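Local coordinates for amidohydrolase 3 domain-containing protein (Pyrococcus horikoshii, PDB 3IGH) that is functionally uncharacterised but probably hydrolyses carbon-nitrogen bonds other than peptide bonds, as a member of the amidohydrolase family, at residues A271-P279 and H314-D322; F328-H339 and L354-F364. One frame throughout, in Å; residues are numbered along the deposited sequence.

Contact 1. Residues A271-P279 and H314-D322. With SO4 (sulfate ion), chain B.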
loop_
_atom_site.group_PDB
_atom_site.type_symbol
_atom_site.label_atom_id
_atom_site.label_comp_id
_atom_site.label_asym_id
_atom_site.label_seq_id
_atom_site.Cartn_x
_atom_site.Cartn_y
_atom_site.Cartn_z
ATOM N N ALA A 271 12.702 16.219 -31.978
ATOM C CA ALA A 271 13.163 15.140 -32.837
ATOM C C ALA A 271 12.253 14.936 -34.051
ATOM O O ALA A 271 12.535 14.080 -34.897
ATOM C CB ALA A 271 13.274 13.842 -32.026
ATOM N N ARG A 272 11.179 15.729 -34.124
ATOM C CA ARG A 272 10.126 15.617 -35.155
ATOM C C ARG A 272 9.417 14.254 -35.132
ATOM O O ARG A 272 9.023 13.721 -36.169
ATOM C CB ARG A 272 10.630 15.971 -36.574
ATOM C CG ARG A 272 11.322 17.341 -36.676
ATOM C CD ARG A 272 11.575 17.737 -38.129
ATOM N NE ARG A 272 12.298 19.005 -38.253
ATOM C CZ ARG A 272 13.621 19.132 -38.163
ATOM N NH1 ARG A 272 14.387 18.071 -37.949
ATOM N NH2 ARG A 272 14.179 20.329 -38.281
ATOM N N THR A 273 9.246 13.713 -33.930
ATOM C CA THR A 273 8.574 12.432 -33.743
ATOM C C THR A 273 7.189 12.597 -33.124
ATOM O O THR A 273 6.428 11.626 -33.021
ATOM C CB THR A 273 9.444 11.452 -32.929
ATOM O OG1 THR A 273 9.935 12.108 -31.753
ATOM C CG2 THR A 273 10.632 10.982 -33.766
ATOM N N ALA A 274 6.855 13.832 -32.744
ATOM C CA ALA A 274 5.511 14.175 -32.311
ATOM C C ALA A 274 4.578 14.095 -33.508
ATOM O O ALA A 274 4.937 14.521 -34.612
ATOM C CB ALA A 274 5.467 15.568 -31.681
ATOM N N LEU A 275 3.388 13.545 -33.290
ATOM C CA LEU A 275 2.480 13.218 -34.395
ATOM C C LEU A 275 1.529 14.357 -34.733
ATOM O O LEU A 275 0.638 14.693 -33.953
ATOM C CB LEU A 275 1.696 11.933 -34.078
ATOM C CG LEU A 275 0.813 11.362 -35.196
ATOM C CD1 LEU A 275 1.666 10.882 -36.371
ATOM C CD2 LEU A 275 -0.024 10.218 -34.637
ATOM N N LEU A 276 1.712 14.922 -35.922
ATOM C CA LEU A 276 0.958 16.087 -36.377
ATOM C C LEU A 276 -0.097 15.694 -37.424
ATOM O O LEU A 276 0.041 14.654 -38.063
ATOM C CB LEU A 276 1.927 17.113 -36.995
ATOM C CG LEU A 276 3.180 17.544 -36.219
ATOM C CD1 LEU A 276 3.920 18.674 -36.928
ATOM C CD2 LEU A 276 2.811 17.968 -34.817
ATOM N N SER A 277 -1.130 16.520 -37.595
ATOM C CA SER A 277 -2.145 16.266 -38.623
ATOM C C SER A 277 -1.706 16.718 -40.028
ATOM O O SER A 277 -2.303 16.313 -41.030
ATOM C CB SER A 277 -3.492 16.885 -38.239
ATOM O OG SER A 277 -3.356 18.249 -37.887
ATOM N N LYS A 278 -0.662 17.548 -40.095
ATOM C CA LYS A 278 -0.053 17.992 -41.363
ATOM C C LYS A 278 1.460 17.926 -41.191
ATOM O O LYS A 278 1.939 17.986 -40.056
ATOM C CB LYS A 278 -0.497 19.412 -41.712
ATOM C CG LYS A 278 -1.873 19.491 -42.341
ATOM C CD LYS A 278 -2.262 20.933 -42.621
ATOM C CE LYS A 278 -3.713 21.043 -43.067
ATOM N NZ LYS A 278 -4.172 22.462 -43.088
ATOM N N PRO A 279 2.229 17.771 -42.294
ATOM C CA PRO A 279 3.684 17.641 -42.129
ATOM C C PRO A 279 4.370 18.795 -41.382
ATOM O O PRO A 279 3.798 19.880 -41.256
ATOM C CB PRO A 279 4.193 17.541 -43.572
ATOM C CG PRO A 279 3.027 16.961 -44.326
ATOM C CD PRO A 279 1.838 17.644 -43.713
ATOM N N HIS A 314 0.979 10.458 -22.686
ATOM C CA HIS A 314 1.818 11.451 -23.370
ATOM C C HIS A 314 1.232 11.726 -24.756
ATOM O O HIS A 314 1.067 10.801 -25.559
ATOM C CB HIS A 314 3.232 10.861 -23.469
ATOM C CG HIS A 314 4.163 11.565 -24.417
ATOM N ND1 HIS A 314 5.367 12.098 -24.004
ATOM C CD2 HIS A 314 4.114 11.752 -25.760
ATOM C CE1 HIS A 314 6.001 12.610 -25.043
ATOM N NE2 HIS A 314 5.257 12.426 -26.120
ATOM N N ALA A 315 0.931 12.993 -25.029
ATOM C CA ALA A 315 0.544 13.441 -26.376
ATOM C C ALA A 315 1.089 14.844 -26.626
ATOM O O ALA A 315 0.627 15.805 -26.028
ATOM C CB ALA A 315 -0.973 13.426 -26.541
ATOM N N ILE A 316 2.074 14.950 -27.513
ATOM C CA ILE A 316 2.680 16.244 -27.832
ATOM C C ILE A 316 2.035 16.826 -29.103
ATOM O O ILE A 316 1.515 17.941 -29.086
ATOM C CB ILE A 316 4.235 16.122 -27.888
ATOM C CG1 ILE A 316 4.763 15.913 -26.465
ATOM C CG2 ILE A 316 4.883 17.379 -28.484
ATOM C CD1 ILE A 316 6.281 15.836 -26.328
ATOM N N GLY A 317 2.037 16.057 -30.187
ATOM C CA GLY A 317 1.453 16.513 -31.452
ATOM C C GLY A 317 -0.061 16.579 -31.402
ATOM O O GLY A 317 -0.694 15.948 -30.542
ATOM N N ASP A 318 -0.654 17.344 -32.315
ATOM C CA ASP A 318 -2.104 17.520 -32.304
ATOM C C ASP A 318 -2.855 16.261 -32.752
ATOM O O ASP A 318 -3.956 15.995 -32.270
ATOM C CB ASP A 318 -2.532 18.739 -33.129
ATOM C CG ASP A 318 -2.333 18.543 -34.615
ATOM O OD1 ASP A 318 -1.179 18.360 -35.070
ATOM O OD2 ASP A 318 -3.349 18.563 -35.331
ATOM N N LYS A 319 -2.257 15.482 -33.651
ATOM C CA LYS A 319 -2.873 14.205 -34.044
ATOM C C LYS A 319 -2.744 13.168 -32.926
ATOM O O LYS A 319 -3.650 12.372 -32.710
ATOM C CB LYS A 319 -2.286 13.661 -35.347
ATOM C CG LYS A 319 -3.060 12.479 -35.916
ATOM C CD LYS A 319 -2.514 12.045 -37.271
ATOM C CE LYS A 319 -3.586 11.277 -38.039
ATOM N NZ LYS A 319 -3.159 10.970 -39.434
ATOM N N ALA A 320 -1.621 13.196 -32.211
ATOM C CA ALA A 320 -1.422 12.332 -31.049
ATOM C C ALA A 320 -2.484 12.587 -29.997
ATOM O O ALA A 320 -2.951 11.656 -29.340
ATOM C CB ALA A 320 -0.078 12.576 -30.459
ATOM N N LEU A 321 -2.852 13.858 -29.840
ATOM C CA LEU A 321 -3.922 14.248 -28.943
ATOM C C LEU A 321 -5.273 13.654 -29.358
ATOM O O LEU A 321 -6.037 13.209 -28.489
ATOM C CB LEU A 321 -4.009 15.772 -28.823
ATOM C CG LEU A 321 -5.093 16.308 -27.882
ATOM C CD1 LEU A 321 -4.913 15.783 -26.453
ATOM C CD2 LEU A 321 -5.087 17.816 -27.891
ATOM N N ASP A 322 -5.556 13.643 -30.666
ATOM C CA ASP A 322 -6.757 12.968 -31.195
ATOM C C ASP A 322 -6.781 11.506 -30.758
ATOM O O ASP A 322 -7.807 11.018 -30.291
ATOM C CB ASP A 322 -6.824 13.027 -32.731
ATOM C CG ASP A 322 -7.158 14.409 -33.271
ATOM O OD1 ASP A 322 -7.955 15.135 -32.648
ATOM O OD2 ASP A 322 -6.633 14.760 -34.353
HETATM S S SO4 B . 7.550 12.149 -21.098
HETATM O O1 SO4 B . 7.867 11.693 -19.759
HETATM O O2 SO4 B . 8.051 13.504 -21.267
HETATM O O3 SO4 B . 8.223 11.292 -22.065
HETATM O O4 SO4 B . 6.094 12.140 -21.281
HETATM O O HOH W 1 -0.736 13.206 -40.144
HETATM O O HOH W 2 -0.677 19.656 -37.551
#
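Ser-277 meets Asp-318 with two donors, one for each carboxylate oxygen. Its backbone N lies 3.1 Å from OD1 of Asp-318, on the syn side but 29° out of the carboxylate plane, and in the conformer given OG of Ser-277 donates to OD2 of Asp-318 at 2.6 Å, on the syn lone pair of that oxygen. OD1 takes a further hydrogen bond from a water, and OD2 forms a salt bridge with Arg-344, so both oxygens have more than one partner. The first torsion of Asp-318 (chi1 70°) sets CG between the backbone N and the carbonyl carbon, which brings the carboxylate within reach of Ser-277. With an alanine at Asp-318, both donors of Ser-277 would probably lose their acceptor, and Arg-344 would keep Asp-322 but lose this second carboxylate.

The second polar focus is the carbonyl of Leu-275. Leu-275 O accepts the backbone N of Ala-320 at 3.2 Å. A weak bond from Lys-319 N to Leu-275 O, 3.0 Å long, joins it, so the loop supplies an acceptor to the first turn of the helix. Gly-317, the N-cap residue, passes so close that a CB there would clash with the same O; Gly-317 CA is 3.2 Å from Leu-275 O.

Packing surrounds these bonds. CG and CD2 of Leu-275 lie against the aliphatic chain of Lys-319, with Leu-275 CG 3.9 Å from Lys-319 CB, while CB of Leu-275 faces that of Ala-320. CB of Ala-274 rests on CG2 of Ile-316 at 3.7 Å.

The loop of residues 271-279, between strand 256-264 and helix 294-305, thus covers the N-terminus of helix 318-331 where the chain leaves strand 310-315. Asp-266 joins the two segments, its OD2 accepting the backbone N of both Leu-275 and Gly-317.

Contact 2. Residues F328-H339 and L354-F364. With SO4 (sulfate ion), chain E; SO4 (sulfate ion), chain B.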
loop_
_atom_site.group_PDB
_atom_site.type_symbol
_atom_site.label_atom_id
_atom_site.label_comp_id
_atom_site.label_asym_id
_atom_site.label_seq_id
_atom_site.Cartn_x
_atom_site.Cartn_y
_atom_site.Cartn_z
ATOM N N PHE A 328 -9.578 7.725 -24.384
ATOM C CA PHE A 328 -10.407 8.130 -23.255
ATOM C C PHE A 328 -11.921 8.125 -23.561
ATOM O O PHE A 328 -12.740 7.791 -22.691
ATOM C CB PHE A 328 -9.920 9.478 -22.671
ATOM C CG PHE A 328 -8.558 9.385 -21.984
ATOM C CD1 PHE A 328 -8.177 8.230 -21.307
ATOM C CD2 PHE A 328 -7.677 10.465 -22.002
ATOM C CE1 PHE A 328 -6.937 8.141 -20.666
ATOM C CE2 PHE A 328 -6.433 10.388 -21.370
ATOM C CZ PHE A 328 -6.062 9.234 -20.701
ATOM N N GLU A 329 -12.282 8.439 -24.802
ATOM C CA GLU A 329 -13.681 8.400 -25.202
ATOM C C GLU A 329 -14.213 6.968 -25.194
ATOM O O GLU A 329 -15.259 6.708 -24.594
ATOM C CB GLU A 329 -13.887 9.028 -26.579
ATOM C CG GLU A 329 -15.352 9.104 -26.986
ATOM C CD GLU A 329 -15.558 9.108 -28.495
ATOM O OE1 GLU A 329 -16.729 9.069 -28.919
ATOM O OE2 GLU A 329 -14.564 9.151 -29.259
ATOM N N THR A 330 -13.466 6.045 -25.804
ATOM C CA THR A 330 -13.855 4.639 -25.957
ATOM C C THR A 330 -13.965 3.904 -24.611
ATOM O O THR A 330 -14.833 3.053 -24.408
ATOM C CB THR A 330 -12.842 3.911 -26.887
ATOM O OG1 THR A 330 -12.808 4.561 -28.165
ATOM C CG2 THR A 330 -13.199 2.457 -27.090
ATOM N N THR A 331 -13.052 4.226 -23.697
ATOM C CA THR A 331 -13.023 3.557 -22.406
ATOM C C THR A 331 -13.987 4.220 -21.427
ATOM O O THR A 331 -14.280 3.668 -20.365
ATOM C CB THR A 331 -11.601 3.522 -21.816
ATOM O OG1 THR A 331 -11.070 4.857 -21.747
ATOM C CG2 THR A 331 -10.700 2.654 -22.672
ATOM N N GLY A 332 -14.480 5.400 -21.804
ATOM C CA GLY A 332 -15.321 6.221 -20.945
ATOM C C GLY A 332 -14.625 6.698 -19.685
ATOM O O GLY A 332 -15.277 6.955 -18.683
ATOM N N PHE A 333 -13.298 6.811 -19.728
ATOM C CA PHE A 333 -12.544 7.228 -18.553
ATOM C C PHE A 333 -11.933 8.611 -18.750
ATOM O O PHE A 333 -11.157 8.802 -19.682
ATOM C CB PHE A 333 -11.462 6.196 -18.193
ATOM C CG PHE A 333 -10.534 6.648 -17.091
ATOM C CD1 PHE A 333 -11.016 6.851 -15.800
ATOM C CD2 PHE A 333 -9.179 6.865 -17.347
ATOM C CE1 PHE A 333 -10.171 7.280 -14.776
ATOM C CE2 PHE A 333 -8.314 7.271 -16.318
ATOM C CZ PHE A 333 -8.818 7.490 -15.037
ATOM N N PRO A 334 -12.274 9.573 -17.869
ATOM C CA PRO A 334 -11.629 10.883 -17.934
ATOM C C PRO A 334 -10.197 10.808 -17.373
ATOM O O PRO A 334 -9.961 11.086 -16.195
ATOM C CB PRO A 334 -12.545 11.769 -17.086
ATOM C CG PRO A 334 -13.187 10.840 -16.119
ATOM C CD PRO A 334 -13.268 9.495 -16.780
ATOM N N GLY A 335 -9.258 10.420 -18.233
ATOM C CA GLY A 335 -7.865 10.271 -17.838
ATOM C C GLY A 335 -7.086 11.572 -17.848
ATOM O O GLY A 335 -7.660 12.664 -17.885
ATOM N N ARG A 336 -5.766 11.455 -17.794
ATOM C CA ARG A 336 -4.924 12.632 -17.870
ATOM C C ARG A 336 -4.046 12.595 -19.114
ATOM O O ARG A 336 -3.654 11.520 -19.580
ATOM C CB ARG A 336 -4.119 12.860 -16.567
ATOM C CG ARG A 336 -3.365 11.670 -16.040
ATOM C CD ARG A 336 -2.580 12.001 -14.755
ATOM N NE ARG A 336 -1.439 12.884 -15.000
ATOM C CZ ARG A 336 -0.600 13.312 -14.058
ATOM N NH1 ARG A 336 -0.749 12.938 -12.792
ATOM N NH2 ARG A 336 0.398 14.118 -14.391
ATOM N N ILE A 337 -3.798 13.776 -19.671
ATOM C CA ILE A 337 -2.916 13.903 -20.818
ATOM C C ILE A 337 -1.679 14.692 -20.396
ATOM O O ILE A 337 -1.784 15.702 -19.712
ATOM C CB ILE A 337 -3.643 14.526 -22.033
ATOM C CG1 ILE A 337 -4.565 13.482 -22.665
ATOM C CG2 ILE A 337 -2.655 15.033 -23.094
ATOM C CD1 ILE A 337 -5.802 14.068 -23.301
ATOM N N GLU A 338 -0.514 14.177 -20.784
ATOM C CA GLU A 338 0.763 14.796 -20.481
ATOM C C GLU A 338 1.233 15.604 -21.684
ATOM O O GLU A 338 1.150 15.126 -22.825
ATOM C CB GLU A 338 1.800 13.728 -20.130
ATOM C CG GLU A 338 1.312 12.691 -19.115
ATOM C CD GLU A 338 0.752 13.327 -17.848
ATOM O OE1 GLU A 338 1.508 14.014 -17.133
ATOM O OE2 GLU A 338 -0.450 13.142 -17.575
ATOM N N HIS A 339 1.717 16.819 -21.391
ATOM C CA HIS A 339 2.235 17.813 -22.340
ATOM C C HIS A 339 1.148 18.662 -22.994
ATOM O O HIS A 339 1.067 19.875 -22.746
ATOM C CB HIS A 339 3.148 17.192 -23.404
ATOM C CG HIS A 339 4.392 16.570 -22.854
ATOM N ND1 HIS A 339 5.618 17.197 -22.898
ATOM C CD2 HIS A 339 4.606 15.365 -22.274
ATOM C CE1 HIS A 339 6.530 16.413 -22.350
ATOM N NE2 HIS A 339 5.941 15.297 -21.959
ATOM N N LEU A 354 -14.836 15.533 -22.605
ATOM C CA LEU A 354 -14.331 14.278 -22.035
ATOM C C LEU A 354 -13.842 14.428 -20.604
ATOM O O LEU A 354 -13.510 13.435 -19.954
ATOM C CB LEU A 354 -13.224 13.680 -22.919
ATOM C CG LEU A 354 -13.646 13.228 -24.321
ATOM C CD1 LEU A 354 -12.444 12.842 -25.164
ATOM C CD2 LEU A 354 -14.632 12.078 -24.255
ATOM N N LYS A 355 -13.776 15.672 -20.129
ATOM C CA LYS A 355 -13.412 15.981 -18.745
ATOM C C LYS A 355 -11.997 15.508 -18.381
ATOM O O LYS A 355 -11.738 15.139 -17.239
ATOM C CB LYS A 355 -14.450 15.407 -17.761
ATOM C CG LYS A 355 -15.843 16.022 -17.865
ATOM C CD LYS A 355 -16.782 15.370 -16.858
ATOM C CE LYS A 355 -17.915 16.307 -16.454
ATOM N NZ LYS A 355 -18.956 16.433 -17.509
ATOM N N VAL A 356 -11.082 15.536 -19.349
ATOM C CA VAL A 356 -9.721 15.053 -19.104
ATOM C C VAL A 356 -8.941 16.042 -18.231
ATOM O O VAL A 356 -9.275 17.236 -18.170
ATOM C CB VAL A 356 -8.940 14.721 -20.410
ATOM C CG1 VAL A 356 -9.630 13.599 -21.190
ATOM C CG2 VAL A 356 -8.757 15.956 -21.280
ATOM N N ARG A 357 -7.942 15.516 -17.527
ATOM C CA ARG A 357 -7.004 16.313 -16.740
ATOM C C ARG A 357 -5.753 16.562 -17.577
ATOM O O ARG A 357 -5.376 15.722 -18.378
ATOM C CB ARG A 357 -6.644 15.570 -15.449
ATOM C CG ARG A 357 -7.749 15.625 -14.410
ATOM C CD ARG A 357 -7.667 14.469 -13.423
ATOM N NE ARG A 357 -8.035 13.175 -13.996
ATOM C CZ ARG A 357 -7.255 12.092 -13.968
ATOM N NH1 ARG A 357 -6.061 12.149 -13.403
ATOM N NH2 ARG A 357 -7.676 10.944 -14.485
ATOM N N LEU A 358 -5.126 17.726 -17.410
ATOM C CA LEU A 358 -3.939 18.067 -18.200
ATOM C C LEU A 358 -2.749 18.430 -17.316
ATOM O O LEU A 358 -2.860 19.267 -16.426
ATOM C CB LEU A 358 -4.229 19.230 -19.165
ATOM C CG LEU A 358 -5.418 19.166 -20.141
ATOM C CD1 LEU A 358 -5.591 20.498 -20.860
ATOM C CD2 LEU A 358 -5.252 18.045 -21.160
ATOM N N SER A 359 -1.606 17.800 -17.581
ATOM C CA SER A 359 -0.356 18.181 -16.937
ATOM C C SER A 359 0.558 18.816 -17.979
ATOM O O SER A 359 0.952 18.172 -18.950
ATOM C CB SER A 359 0.304 16.960 -16.299
ATOM O OG SER A 359 1.563 17.273 -15.757
ATOM N N VAL A 360 0.880 20.091 -17.781
ATOM C CA VAL A 360 1.671 20.834 -18.760
ATOM C C VAL A 360 2.993 21.295 -18.157
ATOM O O VAL A 360 3.142 21.345 -16.936
ATOM C CB VAL A 360 0.898 22.057 -19.331
ATOM C CG1 VAL A 360 -0.338 21.606 -20.116
ATOM C CG2 VAL A 360 0.525 23.055 -18.242
ATOM N N GLN A 361 3.943 21.640 -19.021
ATOM C CA GLN A 361 5.290 21.988 -18.573
ATOM C C GLN A 361 5.710 23.352 -19.135
ATOM O O GLN A 361 6.356 23.415 -20.180
ATOM C CB GLN A 361 6.293 20.909 -18.999
ATOM C CG GLN A 361 6.090 19.508 -18.395
ATOM C CD GLN A 361 4.974 18.734 -19.071
ATOM O OE1 GLN A 361 4.797 18.818 -20.286
ATOM N NE2 GLN A 361 4.196 17.998 -18.281
ATOM N N PRO A 362 5.307 24.448 -18.466
ATOM C CA PRO A 362 5.572 25.809 -18.975
ATOM C C PRO A 362 7.024 26.164 -19.314
ATOM O O PRO A 362 7.244 26.943 -20.237
ATOM C CB PRO A 362 5.013 26.713 -17.872
ATOM C CG PRO A 362 3.910 25.878 -17.262
ATOM C CD PRO A 362 4.486 24.483 -17.240
ATOM N N HIS A 363 8.002 25.582 -18.623
ATOM C CA HIS A 363 9.402 25.872 -18.940
ATOM C C HIS A 363 9.864 25.391 -20.327
ATOM O O HIS A 363 10.896 25.849 -20.826
ATOM C CB HIS A 363 10.354 25.427 -17.822
ATOM C CG HIS A 363 11.658 26.164 -17.824
ATOM N ND1 HIS A 363 12.773 25.694 -18.480
ATOM C CD2 HIS A 363 12.011 27.357 -17.289
ATOM C CE1 HIS A 363 13.767 26.553 -18.329
ATOM N NE2 HIS A 363 13.329 27.571 -17.614
ATOM N N PHE A 364 9.090 24.500 -20.961
ATOM C CA PHE A 364 9.330 24.118 -22.364
ATOM C C PHE A 364 9.276 25.316 -23.327
ATOM O O PHE A 364 9.937 25.294 -24.355
ATOM C CB PHE A 364 8.337 23.044 -22.843
ATOM C CG PHE A 364 8.727 21.620 -22.485
ATOM C CD1 PHE A 364 8.849 21.212 -21.162
ATOM C CD2 PHE A 364 8.951 20.679 -23.489
ATOM C CE1 PHE A 364 9.189 19.880 -20.840
ATOM C CE2 PHE A 364 9.298 19.362 -23.177
ATOM C CZ PHE A 364 9.413 18.964 -21.849
HETATM S S SO4 E . 15.529 30.423 -17.137
HETATM O O1 SO4 E . 16.462 30.876 -16.111
HETATM O O2 SO4 E . 15.262 31.511 -18.075
HETATM O O3 SO4 E . 16.091 29.272 -17.835
HETATM O O4 SO4 E . 14.269 30.035 -16.512
HETATM S S SO4 B . 7.550 12.149 -21.098
HETATM O O1 SO4 B . 7.867 11.693 -19.759
HETATM O O2 SO4 B . 8.051 13.504 -21.267
HETATM O O3 SO4 B . 8.223 11.292 -22.065
HETATM O O4 SO4 B . 6.094 12.140 -21.281
HETATM O O HOH W 3 -10.828 13.110 -13.848
HETATM O O HOH W 4 3.172 21.473 -21.766
HETATM O O HOH W 5 5.543 20.135 -22.726
#
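Arg-357 reaches from its strand across residues 334-336. Its CB packs 3.9 Å from CB of Arg-336; beyond it the chain bends at chi3 (-71°), bringing one guanidinium face against Gly-335 and Arg-336 CB. NE bonds a water that also donates to the carbonyl of Pro-334. At the tip, Arg-357 NH1 lies 3.7 Å from CD of Arg-336 and bonds the carbonyl of Val-450, whereas Arg-357 NH2 donates to O of Pro-334 at 2.9 Å, on a lone pair in the carbonyl plane, and forms a salt bridge with Asp-310.

The Arg-336 guanidinium grips Glu-338 side-on, Arg-336 NE to Glu-338 OE2 at 2.8 Å and NH2 to OE1, with Ser-359 CB beside both groups. Arg-336 NH2 also bonds O of Ser-66, and Glu-338 OE1 accepts ND1 of His-67. Val-356 CG1 packs 3.8 Å from CD2 of Phe-328.

OE1 of Gln-361 stacks over one face of the His-339 ring without hydrogen-bonding it, while Gln-361 NE2 bonds OG of Ser-398. His-339 turns its edge to Phe-364 in an offset edge-to-face pair (planes at 85°), and His-339 NE2 donates to sulfate O2 at 2.9 Å.

Strands 336-337 and 357-360 pair in parallel and, with helix 345-354, make a beta-alpha-beta unit of the TIM barrel. The sulfate, probably from the crystallisation liquor, lies where amidohydrolases have their active site, at the C-terminal strand ends.

Overall arrangement
Both contacts are largely buried with a few exposed residues at the margin (Ser-277 and Lys-319; Glu-329 and Lys-355), but contact 2 lies nearer the centre of the chain, along paired strands of the barrel. They share helix 318-331: contact 1 lies at its first turn, contact 2 at its last. Their strands, 310-315 and 336-337, are neighbours; Ala-315 N probably bonds Glu-338 O, and Ile-316 packs on His-339. The chemistry differs accordingly: 271-279 meets a helix start through a carboxylate and a single carbonyl, while 328-339 with 354-364 relies on strand pairing and buried charges. The two converge on one sulfate, bound by His-314 and His-339 together with Lys-262 and His-67.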